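Local coordinates for PUM-HD domain-containing protein (Caenorhabditis elegans, PDB 7CGF) that binds RNA through its Pumilio repeat domain and probably recognises sites in the 3' untranslated regions of mRNAs, at residues A[248-253]-A[282-287]; A[302-307]-A[311-316]; A[315-320]-A[350-355]. The protein carries 2 engineered substitutions. All blocks are in the same frame, centred on the assembly; numbering follows the deposited sequence.

Contact 1 (A[248-253]-A[282-287])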
loop_
_atom_site.group_PDB
_atom_site.type_symbol
_atom_site.label_atom_id
_atom_site.label_comp_id
_atom_site.label_asym_id
_atom_site.label_seq_id
_atom_site.Cartn_x
_atom_site.Cartn_y
_atom_site.Cartn_z
ATOM N N VAL A 248 -4.290 -9.565 -22.511
ATOM C CA VAL A 248 -5.718 -9.290 -22.468
ATOM C C VAL A 248 -5.953 -7.803 -22.223
ATOM O O VAL A 248 -6.816 -7.181 -22.863
ATOM C CB VAL A 248 -6.395 -10.171 -21.399
ATOM C CG1 VAL A 248 -7.809 -9.701 -21.141
ATOM C CG2 VAL A 248 -6.412 -11.622 -21.861
ATOM N N ILE A 249 -5.170 -7.209 -21.316
ATOM C CA ILE A 249 -5.363 -5.797 -20.977
ATOM C C ILE A 249 -4.998 -4.915 -22.161
ATOM O O ILE A 249 -5.754 -4.017 -22.544
ATOM C CB ILE A 249 -4.564 -5.427 -19.717
ATOM C CG1 ILE A 249 -5.225 -6.056 -18.484
ATOM C CG2 ILE A 249 -4.501 -3.912 -19.542
ATOM C CD1 ILE A 249 -4.386 -5.933 -17.227
ATOM N N VAL A 250 -3.854 -5.195 -22.796
ATOM C CA VAL A 250 -3.408 -4.355 -23.907
ATOM C C VAL A 250 -4.348 -4.492 -25.089
ATOM O O VAL A 250 -4.596 -3.519 -25.813
ATOM C CB VAL A 250 -1.957 -4.708 -24.282
ATOM C CG1 VAL A 250 -1.569 -4.083 -25.625
ATOM C CG2 VAL A 250 -1.020 -4.269 -23.166
ATOM N N THR A 251 -4.871 -5.701 -25.322
ATOM C CA THR A 251 -5.850 -5.875 -26.390
ATOM C C THR A 251 -7.090 -5.048 -26.115
ATOM O O THR A 251 -7.608 -4.372 -27.011
ATOM C CB THR A 251 -6.219 -7.352 -26.545
ATOM O OG1 THR A 251 -5.058 -8.099 -26.916
ATOM C CG2 THR A 251 -7.294 -7.553 -27.600
ATOM N N ARG A 252 -7.573 -5.075 -24.870
ATOM C CA ARG A 252 -8.779 -4.323 -24.538
ATOM C C ARG A 252 -8.544 -2.820 -24.634
ATOM O O ARG A 252 -9.400 -2.085 -25.148
ATOM C CB ARG A 252 -9.267 -4.701 -23.142
ATOM C CG ARG A 252 -10.624 -4.105 -22.825
ATOM C CD ARG A 252 -11.334 -4.865 -21.728
ATOM N NE ARG A 252 -12.698 -4.373 -21.575
ATOM C CZ ARG A 252 -13.761 -4.953 -22.118
ATOM N NH1 ARG A 252 -13.618 -6.065 -22.832
ATOM N NH2 ARG A 252 -14.966 -4.429 -21.937
ATOM N N VAL A 253 -7.408 -2.354 -24.107
ATOM C CA VAL A 253 -7.046 -0.940 -24.167
ATOM C C VAL A 253 -6.907 -0.491 -25.610
ATOM O O VAL A 253 -7.405 0.573 -25.997
ATOM C CB VAL A 253 -5.754 -0.698 -23.364
ATOM C CG1 VAL A 253 -5.165 0.661 -23.683
ATOM C CG2 VAL A 253 -6.034 -0.827 -21.855
ATOM N N LYS A 282 3.351 -2.376 -27.250
ATOM C CA LYS A 282 3.457 -1.002 -27.724
ATOM C C LYS A 282 3.019 -0.893 -29.176
ATOM O O LYS A 282 2.352 0.072 -29.561
ATOM C CB LYS A 282 4.893 -0.504 -27.554
ATOM C CG LYS A 282 5.356 -0.361 -26.113
ATOM C CD LYS A 282 6.871 -0.220 -26.049
ATOM C CE LYS A 282 7.345 -0.077 -24.628
ATOM N NZ LYS A 282 8.817 0.161 -24.547
ATOM N N SER A 283 3.361 -1.894 -29.994
ATOM C CA SER A 283 2.937 -1.903 -31.392
ATOM C C SER A 283 1.415 -1.904 -31.524
ATOM O O SER A 283 0.863 -1.256 -32.420
ATOM C CB SER A 283 3.560 -3.120 -32.099
ATOM O OG SER A 283 3.027 -3.340 -33.392
ATOM N N MET A 284 0.715 -2.639 -30.653
ATOM C CA MET A 284 -0.744 -2.663 -30.715
ATOM C C MET A 284 -1.345 -1.306 -30.367
ATOM O O MET A 284 -2.308 -0.867 -31.012
ATOM C CB MET A 284 -1.286 -3.736 -29.778
ATOM C CG MET A 284 -0.878 -5.127 -30.213
ATOM S SD MET A 284 -1.311 -6.324 -28.965
ATOM C CE MET A 284 -3.078 -6.018 -28.900
ATOM N N ILE A 285 -0.808 -0.648 -29.336
ATOM C CA ILE A 285 -1.319 0.661 -28.924
ATOM C C ILE A 285 -1.008 1.710 -29.987
ATOM O O ILE A 285 -1.882 2.489 -30.378
ATOM C CB ILE A 285 -0.745 1.056 -27.552
ATOM C CG1 ILE A 285 -1.189 0.057 -26.485
ATOM C CG2 ILE A 285 -1.169 2.484 -27.168
ATOM C CD1 ILE A 285 -0.452 0.210 -25.150
ATOM N N VAL A 286 0.234 1.724 -30.487
ATOM C CA VAL A 286 0.603 2.656 -31.560
ATOM C C VAL A 286 -0.268 2.444 -32.798
ATOM O O VAL A 286 -0.748 3.406 -33.413
ATOM C CB VAL A 286 2.099 2.525 -31.893
ATOM C CG1 VAL A 286 2.436 3.334 -33.141
ATOM C CG2 VAL A 286 2.947 3.002 -30.724
ATOM N N GLY A 287 -0.492 1.187 -33.185
ATOM C CA GLY A 287 -1.309 0.927 -34.360
ATOM C C GLY A 287 -2.739 1.398 -34.191
ATOM O O GLY A 287 -3.345 1.926 -35.126
#
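M284 reaches from helix 279-290 across to helix 243-255 and lies over V250 and T251. Its sulfur rests on one branch of V250, with M284 SD 4.0 Å from V250 CG1. The chain then bends at its last torsion (chi3 58°). The bend sets the methyl against the helix wall at T251, with M284 CE 3.7 Å from T251 CA. The same methyl lies beside the hydroxyl, with M284 CE 3.5 Å from T251 OG1. That hydroxyl hydrogen-bonds the carbonyl of M247 in its own helix, so the methionine end meets an oxygen that already has a polar partner.

V250 does the reaching from the other helix. Its CG1 branch stands anti to the backbone N (chi1 167°) and comes between M284 and I285. V250 CG1 is 4.2 Å from I285 CG1. Both V250 and I285 are buried. I285 also leans on C273 and L274 of helix 266-276, so this side of the contact runs on into the interior of the domain. The M284 and T251 side is only partly covered.

The short helix segments run almost in the same direction, 8° apart, with axes 9.4 Å from each other. At that spacing the backbones stay apart and side chains make the contact. The contact is largely apolar, and its nearest atom is about 12 Å from the RNA. Near-parallel helices packed side by side are characteristic of the alpha-solenoid built by successive Pumilio repeats.

Contact 2 (A[302-307]-A[311-316]); sequences QMMKDQ and YVVQKM. With nucleotides of chain B.
The contact joins two helices of the Pumilio repeat predicted at residues 294-331, where M303 and M304 close on V313 behind the RNA-binding surface. V313 offers its two methyls to them. V313 CG1 stands anti to the backbone N (chi1 174°) and meets M304 CG at 3.6 Å. V313 CG2 presses on M303 CB at 3.5 Å, a tight carbon pair. M303 then bends at its sulfur, and its methyl reaches the preceding residue, with M303 CE 3.7 Å from V312 CG1. M303 also touches L257 and A261 of helix 257-261, and M304 touches I348 and L349 of helix 345-351.

Between the helices the chain turns through D306, whose carboxylate caps the start of helix 309-319 at the backbone N atoms of Y308 and A309. This turn brings the carbonyl of Q307 to the edge of the Y311 ring, with Q307 O 3.6 Å from Y311 CE2.

Y311 faces the RNA. The guanine of G2 of chain B covers one face of its ring, and G2 C5 lies 3.3 Å above the plane, over the ring centre. U1 of chain B meets the ring obliquely at its outer end, where Y311 CZ is 3.2 Å from U1 N3. An alanine here would strip away the ring, and is likely to leave the G2 base without its flat support and a gap beside U1. Pumilio repeats commonly place such a residue between successive bases.

The chemistry is thus divided. Methyls and sulfurs fill the inner side, while the tyrosine supports the guanine through its ring face, a contact that by itself probably says little about base identity.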
loop_
_atom_site.group_PDB
_atom_site.type_symbol
_atom_site.label_atom_id
_atom_site.label_comp_id
_atom_site.label_asym_id
_atom_site.label_seq_id
_atom_site.Cartn_x
_atom_site.Cartn_y
_atom_site.Cartn_z
ATOM N N GLN A 302 -6.800 13.225 -32.210
ATOM C CA GLN A 302 -7.880 13.496 -31.265
ATOM C C GLN A 302 -7.379 13.438 -29.829
ATOM O O GLN A 302 -7.759 14.267 -28.992
ATOM C CB GLN A 302 -9.011 12.491 -31.460
ATOM C CG GLN A 302 -9.530 12.399 -32.885
ATOM C CD GLN A 302 -10.583 11.324 -33.056
ATOM O OE1 GLN A 302 -11.398 11.091 -32.166
ATOM N NE2 GLN A 302 -10.560 10.650 -34.203
ATOM N N MET A 303 -6.509 12.472 -29.533
ATOM C CA MET A 303 -5.978 12.329 -28.181
ATOM C C MET A 303 -5.173 13.553 -27.764
ATOM O O MET A 303 -5.230 13.975 -26.605
ATOM C CB MET A 303 -5.124 11.060 -28.104
ATOM C CG MET A 303 -5.954 9.784 -28.094
ATOM S SD MET A 303 -4.910 8.314 -28.266
ATOM C CE MET A 303 -3.953 8.379 -26.754
ATOM N N MET A 304 -4.416 14.139 -28.688
ATOM C CA MET A 304 -3.590 15.288 -28.339
ATOM C C MET A 304 -4.426 16.514 -28.000
ATOM O O MET A 304 -3.921 17.427 -27.339
ATOM C CB MET A 304 -2.625 15.606 -29.484
ATOM C CG MET A 304 -1.518 14.578 -29.660
ATOM S SD MET A 304 -0.506 14.862 -31.126
ATOM C CE MET A 304 0.516 16.208 -30.540
ATOM N N LYS A 305 -5.682 16.551 -28.433
ATOM C CA LYS A 305 -6.590 17.647 -28.128
ATOM C C LYS A 305 -7.283 17.491 -26.779
ATOM O O LYS A 305 -8.040 18.385 -26.388
ATOM C CB LYS A 305 -7.652 17.768 -29.225
ATOM C CG LYS A 305 -7.102 18.147 -30.599
ATOM C CD LYS A 305 -8.144 17.932 -31.689
ATOM C CE LYS A 305 -7.604 18.354 -33.049
ATOM N NZ LYS A 305 -8.474 17.908 -34.172
ATOM N N ASP A 306 -7.044 16.390 -26.062
ATOM C CA ASP A 306 -7.835 16.036 -24.892
ATOM C C ASP A 306 -7.047 16.243 -23.605
ATOM O O ASP A 306 -5.825 16.071 -23.558
ATOM C CB ASP A 306 -8.327 14.580 -24.982
ATOM C CG ASP A 306 -9.119 14.153 -23.758
ATOM O OD1 ASP A 306 -10.341 14.424 -23.694
ATOM O OD2 ASP A 306 -8.518 13.529 -22.858
ATOM N N GLN A 307 -7.784 16.622 -22.554
ATOM C CA GLN A 307 -7.189 17.016 -21.282
ATOM C C GLN A 307 -6.381 15.893 -20.632
ATOM O O GLN A 307 -5.407 16.169 -19.925
ATOM C CB GLN A 307 -8.293 17.481 -20.332
ATOM C CG GLN A 307 -9.337 16.400 -20.059
ATOM C CD GLN A 307 -10.427 16.868 -19.131
ATOM O OE1 GLN A 307 -10.232 17.809 -18.358
ATOM N NE2 GLN A 307 -11.580 16.226 -19.203
ATOM N N TYR A 311 -1.467 13.519 -22.383
ATOM C CA TYR A 311 -0.389 12.896 -21.631
ATOM C C TYR A 311 -0.118 11.482 -22.119
ATOM O O TYR A 311 1.030 11.026 -22.076
ATOM C CB TYR A 311 -0.719 12.867 -20.139
ATOM C CG TYR A 311 -0.776 14.222 -19.489
ATOM C CD1 TYR A 311 0.393 14.886 -19.113
ATOM C CD2 TYR A 311 -1.996 14.831 -19.238
ATOM C CE1 TYR A 311 0.338 16.130 -18.495
ATOM C CE2 TYR A 311 -2.058 16.077 -18.619
ATOM C CZ TYR A 311 -0.890 16.716 -18.258
ATOM O OH TYR A 311 -0.979 17.949 -17.642
ATOM N N VAL A 312 -1.158 10.767 -22.543
ATOM C CA VAL A 312 -0.945 9.417 -23.053
ATOM C C VAL A 312 -0.128 9.471 -24.329
ATOM O O VAL A 312 0.761 8.640 -24.547
ATOM C CB VAL A 312 -2.282 8.692 -23.277
ATOM C CG1 VAL A 312 -2.030 7.264 -23.789
ATOM C CG2 VAL A 312 -3.105 8.680 -21.990
ATOM N N VAL A 313 -0.396 10.464 -25.183
ATOM C CA VAL A 313 0.375 10.585 -26.423
ATOM C C VAL A 313 1.828 10.911 -26.110
ATOM O O VAL A 313 2.754 10.326 -26.686
ATOM C CB VAL A 313 -0.267 11.630 -27.359
ATOM C CG1 VAL A 313 0.617 11.863 -28.600
ATOM C CG2 VAL A 313 -1.650 11.190 -27.780
ATOM N N GLN A 314 2.059 11.827 -25.169
ATOM C CA GLN A 314 3.424 12.120 -24.756
ATOM C C GLN A 314 4.129 10.865 -24.248
ATOM O O GLN A 314 5.288 10.611 -24.587
ATOM C CB GLN A 314 3.414 13.213 -23.686
ATOM C CG GLN A 314 4.788 13.566 -23.149
ATOM C CD GLN A 314 5.576 14.415 -24.125
ATOM O OE1 GLN A 314 5.006 15.246 -24.835
ATOM N NE2 GLN A 314 6.888 14.215 -24.168
ATOM N N LYS A 315 3.443 10.064 -23.429
ATOM C CA LYS A 315 4.057 8.840 -22.923
ATOM C C LYS A 315 4.392 7.871 -24.057
ATOM O O LYS A 315 5.421 7.192 -24.016
ATOM C CB LYS A 315 3.119 8.185 -21.908
ATOM C CG LYS A 315 3.677 6.934 -21.233
ATOM C CD LYS A 315 4.919 7.215 -20.390
ATOM C CE LYS A 315 4.624 8.139 -19.213
ATOM N NZ LYS A 315 5.739 8.088 -18.234
ATOM N N MET A 316 3.520 7.773 -25.057
ATOM C CA MET A 316 3.799 6.936 -26.224
ATOM C C MET A 316 5.105 7.344 -26.890
ATOM O O MET A 316 5.995 6.513 -27.090
ATOM C CB MET A 316 2.660 7.032 -27.231
ATOM C CG MET A 316 1.323 6.565 -26.725
ATOM S SD MET A 316 0.101 6.754 -28.021
ATOM C CE MET A 316 0.766 5.608 -29.130
ATOM P P G B 2 -2.671 19.922 -13.914
ATOM O OP1 G B 2 -3.131 20.428 -12.599
ATOM O OP2 G B 2 -1.225 19.753 -14.130
ATOM O "O5'" G B 2 -3.376 18.499 -14.090
ATOM C "C5'" G B 2 -4.782 18.402 -14.231
ATOM C "C4'" G B 2 -5.219 16.960 -14.274
ATOM O "O4'" G B 2 -4.675 16.326 -15.458
ATOM C "C3'" G B 2 -4.719 16.095 -13.131
ATOM O "O3'" G B 2 -5.510 16.261 -11.969
ATOM C "C2'" G B 2 -4.760 14.689 -13.737
ATOM O "O2'" G B 2 -6.083 14.173 -13.754
ATOM C "C1'" G B 2 -4.354 14.975 -15.183
ATOM N N9 G B 2 -2.913 14.753 -15.403
ATOM C C8 G B 2 -1.838 15.549 -15.075
ATOM N N7 G B 2 -0.684 15.029 -15.403
ATOM C C5 G B 2 -1.012 13.805 -15.980
ATOM C C6 G B 2 -0.192 12.787 -16.533
ATOM O O6 G B 2 1.038 12.745 -16.637
ATOM N N1 G B 2 -0.958 11.721 -17.015
ATOM C C2 G B 2 -2.324 11.659 -16.975
ATOM N N2 G B 2 -2.870 10.539 -17.478
ATOM N N3 G B 2 -3.104 12.597 -16.444
ATOM C C4 G B 2 -2.375 13.631 -15.984
ATOM P P U B 1 0.205 24.066 -17.792
ATOM O OP1 U B 1 -0.617 24.324 -19.008
ATOM O OP2 U B 1 1.608 23.588 -17.975
ATOM O "O5'" U B 1 -0.597 23.080 -16.815
ATOM C "C5'" U B 1 -1.895 23.413 -16.333
ATOM C "C4'" U B 1 -2.948 22.448 -16.824
ATOM O "O4'" U B 1 -2.861 22.322 -18.270
ATOM C "C3'" U B 1 -2.836 21.015 -16.315
ATOM O "O3'" U B 1 -3.392 20.842 -15.020
ATOM C "C2'" U B 1 -3.543 20.217 -17.405
ATOM O "O2'" U B 1 -4.954 20.286 -17.282
ATOM C "C1'" U B 1 -3.142 20.994 -18.660
ATOM N N1 U B 1 -1.931 20.416 -19.277
ATOM C C2 U B 1 -2.118 19.356 -20.147
ATOM O O2 U B 1 -3.216 18.914 -20.433
ATOM N N3 U B 1 -0.961 18.843 -20.665
ATOM C C4 U B 1 0.317 19.264 -20.407
ATOM O O4 U B 1 1.241 18.693 -20.956
ATOM C C5 U B 1 0.438 20.354 -19.487
ATOM C C6 U B 1 -0.673 20.872 -18.969
#

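Contact 3 (A[315-320]-A[350-355]). With nucleotides of chain B.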
loop_
_atom_site.group_PDB
_atom_site.type_symbol
_atom_site.label_atom_id
_atom_site.label_comp_id
_atom_site.label_asym_id
_atom_site.label_seq_id
_atom_site.Cartn_x
_atom_site.Cartn_y
_atom_site.Cartn_z
ATOM N N LYS A 315 3.443 10.064 -23.429
ATOM C CA LYS A 315 4.057 8.840 -22.923
ATOM C C LYS A 315 4.392 7.871 -24.057
ATOM O O LYS A 315 5.421 7.192 -24.016
ATOM C CB LYS A 315 3.119 8.185 -21.908
ATOM C CG LYS A 315 3.677 6.934 -21.233
ATOM C CD LYS A 315 4.919 7.215 -20.390
ATOM C CE LYS A 315 4.624 8.139 -19.213
ATOM N NZ LYS A 315 5.739 8.088 -18.234
ATOM N N MET A 316 3.520 7.773 -25.057
ATOM C CA MET A 316 3.799 6.936 -26.224
ATOM C C MET A 316 5.105 7.344 -26.890
ATOM O O MET A 316 5.995 6.513 -27.090
ATOM C CB MET A 316 2.660 7.032 -27.231
ATOM C CG MET A 316 1.323 6.565 -26.725
ATOM S SD MET A 316 0.101 6.754 -28.021
ATOM C CE MET A 316 0.766 5.608 -29.130
ATOM N N PHE A 317 5.239 8.630 -27.235
ATOM C CA PHE A 317 6.474 9.103 -27.857
ATOM C C PHE A 317 7.686 8.775 -26.998
ATOM O O PHE A 317 8.739 8.391 -27.515
ATOM C CB PHE A 317 6.406 10.613 -28.108
ATOM C CG PHE A 317 5.735 10.996 -29.398
ATOM C CD1 PHE A 317 4.355 11.086 -29.486
ATOM C CD2 PHE A 317 6.494 11.302 -30.525
ATOM C CE1 PHE A 317 3.727 11.457 -30.680
ATOM C CE2 PHE A 317 5.875 11.670 -31.722
ATOM C CZ PHE A 317 4.498 11.750 -31.803
ATOM N N ASP A 318 7.555 8.902 -25.676
ATOM C CA ASP A 318 8.705 8.682 -24.810
ATOM C C ASP A 318 9.082 7.209 -24.675
ATOM O O ASP A 318 10.239 6.913 -24.363
ATOM C CB ASP A 318 8.438 9.289 -23.427
ATOM C CG ASP A 318 8.225 10.799 -23.478
ATOM O OD1 ASP A 318 8.609 11.438 -24.490
ATOM O OD2 ASP A 318 7.678 11.358 -22.499
ATOM N N GLN A 319 8.154 6.278 -24.930
ATOM C CA GLN A 319 8.364 4.877 -24.576
ATOM C C GLN A 319 8.533 3.917 -25.746
ATOM O O GLN A 319 8.973 2.786 -25.521
ATOM C CB GLN A 319 7.199 4.365 -23.712
ATOM C CG GLN A 319 7.039 5.086 -22.380
ATOM C CD GLN A 319 8.077 4.674 -21.352
ATOM O OE1 GLN A 319 8.511 3.517 -21.311
ATOM N NE2 GLN A 319 8.469 5.616 -20.504
ATOM N N VAL A 320 8.184 4.294 -26.968
ATOM C CA VAL A 320 8.129 3.337 -28.059
ATOM C C VAL A 320 9.445 3.364 -28.828
ATOM O O VAL A 320 10.329 4.174 -28.563
ATOM C CB VAL A 320 6.915 3.579 -28.988
ATOM C CG1 VAL A 320 5.613 3.503 -28.179
ATOM C CG2 VAL A 320 7.044 4.903 -29.737
ATOM N N ALA A 350 5.136 21.407 -27.897
ATOM C CA ALA A 350 6.443 21.880 -27.455
ATOM C C ALA A 350 7.222 20.777 -26.745
ATOM O O ALA A 350 8.434 20.642 -26.943
ATOM C CB ALA A 350 6.279 23.102 -26.549
ATOM N N LYS A 351 6.547 19.973 -25.916
ATOM C CA LYS A 351 7.237 18.850 -25.295
ATOM C C LYS A 351 7.541 17.746 -26.294
ATOM O O LYS A 351 8.326 16.849 -25.976
ATOM C CB LYS A 351 6.424 18.280 -24.134
ATOM C CG LYS A 351 5.732 19.314 -23.274
ATOM C CD LYS A 351 5.171 18.672 -22.036
ATOM C CE LYS A 351 3.779 18.162 -22.322
ATOM N NZ LYS A 351 3.198 17.360 -21.207
ATOM N N LEU A 352 6.947 17.788 -27.486
ATOM C CA LEU A 352 7.263 16.837 -28.542
ATOM C C LEU A 352 8.204 17.401 -29.598
ATOM O O LEU A 352 8.492 16.704 -30.577
ATOM C CB LEU A 352 5.982 16.350 -29.224
ATOM C CG LEU A 352 4.963 15.599 -28.371
ATOM C CD1 LEU A 352 3.784 15.215 -29.227
ATOM C CD2 LEU A 352 5.605 14.370 -27.765
ATOM N N GLU A 353 8.689 18.637 -29.426
ATOM C CA GLU A 353 9.475 19.282 -30.477
ATOM C C GLU A 353 10.705 18.459 -30.837
ATOM O O GLU A 353 11.069 18.362 -32.015
ATOM C CB GLU A 353 9.884 20.692 -30.047
ATOM N N LYS A 354 11.344 17.845 -29.836
ATOM C CA LYS A 354 12.540 17.046 -30.085
ATOM C C LYS A 354 12.282 15.935 -31.095
ATOM O O LYS A 354 13.196 15.541 -31.827
ATOM C CB LYS A 354 13.060 16.460 -28.771
ATOM C CG LYS A 354 12.178 15.361 -28.174
ATOM C CD LYS A 354 12.934 14.503 -27.159
ATOM C CE LYS A 354 12.875 15.098 -25.763
ATOM N NZ LYS A 354 14.159 14.921 -25.023
ATOM N N TYR A 355 11.054 15.425 -31.156
ATOM C CA TYR A 355 10.714 14.355 -32.080
ATOM C C TYR A 355 10.324 14.862 -33.455
ATOM O O TYR A 355 10.438 14.110 -34.430
ATOM C CB TYR A 355 9.565 13.506 -31.518
ATOM C CG TYR A 355 9.888 12.895 -30.180
ATOM C CD1 TYR A 355 10.932 11.988 -30.046
ATOM C CD2 TYR A 355 9.152 13.220 -29.046
ATOM C CE1 TYR A 355 11.242 11.431 -28.822
ATOM C CE2 TYR A 355 9.453 12.663 -27.813
ATOM C CZ TYR A 355 10.499 11.767 -27.712
ATOM O OH TYR A 355 10.815 11.206 -26.499
ATOM P P U B 1 0.205 24.066 -17.792
ATOM O OP1 U B 1 -0.617 24.324 -19.008
ATOM O OP2 U B 1 1.608 23.588 -17.975
ATOM O "O5'" U B 1 -0.597 23.080 -16.815
ATOM C "C5'" U B 1 -1.895 23.413 -16.333
ATOM C "C4'" U B 1 -2.948 22.448 -16.824
ATOM O "O4'" U B 1 -2.861 22.322 -18.270
ATOM C "C3'" U B 1 -2.836 21.015 -16.315
ATOM O "O3'" U B 1 -3.392 20.842 -15.020
ATOM C "C2'" U B 1 -3.543 20.217 -17.405
ATOM O "O2'" U B 1 -4.954 20.286 -17.282
ATOM C "C1'" U B 1 -3.142 20.994 -18.660
ATOM N N1 U B 1 -1.931 20.416 -19.277
ATOM C C2 U B 1 -2.118 19.356 -20.147
ATOM O O2 U B 1 -3.216 18.914 -20.433
ATOM N N3 U B 1 -0.961 18.843 -20.665
ATOM C C4 U B 1 0.317 19.264 -20.407
ATOM O O4 U B 1 1.241 18.693 -20.956
ATOM C C5 U B 1 0.438 20.354 -19.487
ATOM C C6 U B 1 -0.673 20.872 -18.969
#
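F317 meets both L352 and Y355. L352 comes over one face of its ring in a CH-pi contact, with L352 CD2 4.2 Å from the F317 ring centroid and 28° off the ring normal. Y355 lies obliquely against F317, the ring planes 37° apart, and F317 CD2 is 3.6 Å from Y355 CD2. The phenol end of Y355 passes beyond the phenylalanine to donate a hydrogen bond from Y355 OH to D318 OD1, 3.0 Å long. It arrives on the anti side of the carboxylate, somewhat out of its plane.

These residues join the end of helix 309-319 to the C-terminal helices that follow the last predicted Pumilio repeat of the alpha-solenoid.

Further out, K354 lays its CG over the centre of one Y355 ring face, 3.7 Å above the plane. F317 also touches L328 and I329 of helix 322-332. D318 OD1 has a second, weak hydrogen bond from Q314. Next to L352, K351 bends at chi3 (-88°) and turns its amine toward the RNA. The modelled distance from K351 NZ to U1 O4 of chain B, 2.4 Å, is very short, so the details of that hydrogen bond are doubtful.

In the fold
The three contacts follow one another toward the C-terminal end of the solenoid. Contacts 2 and 3 are neighbours, their centres about 10 Å apart. They share K315 and M316 on helix 309-319, and M304 CE of one touches L352 CD1 of the other at 3.7 Å. Both reach U1 of chain B, through Y311 in contact 2 and K351 in contact 3. Contact 1 lies farther from the RNA. Its centre is about 15 Å from that of contact 2 and about 18 Å from that of contact 3. V286 connects it to M316, with V286 CG2 3.8 Å from M316 CE. K282 NZ probably hydrogen-bonds Q319 O, 2.8 Å away, at the end of helix 309-319.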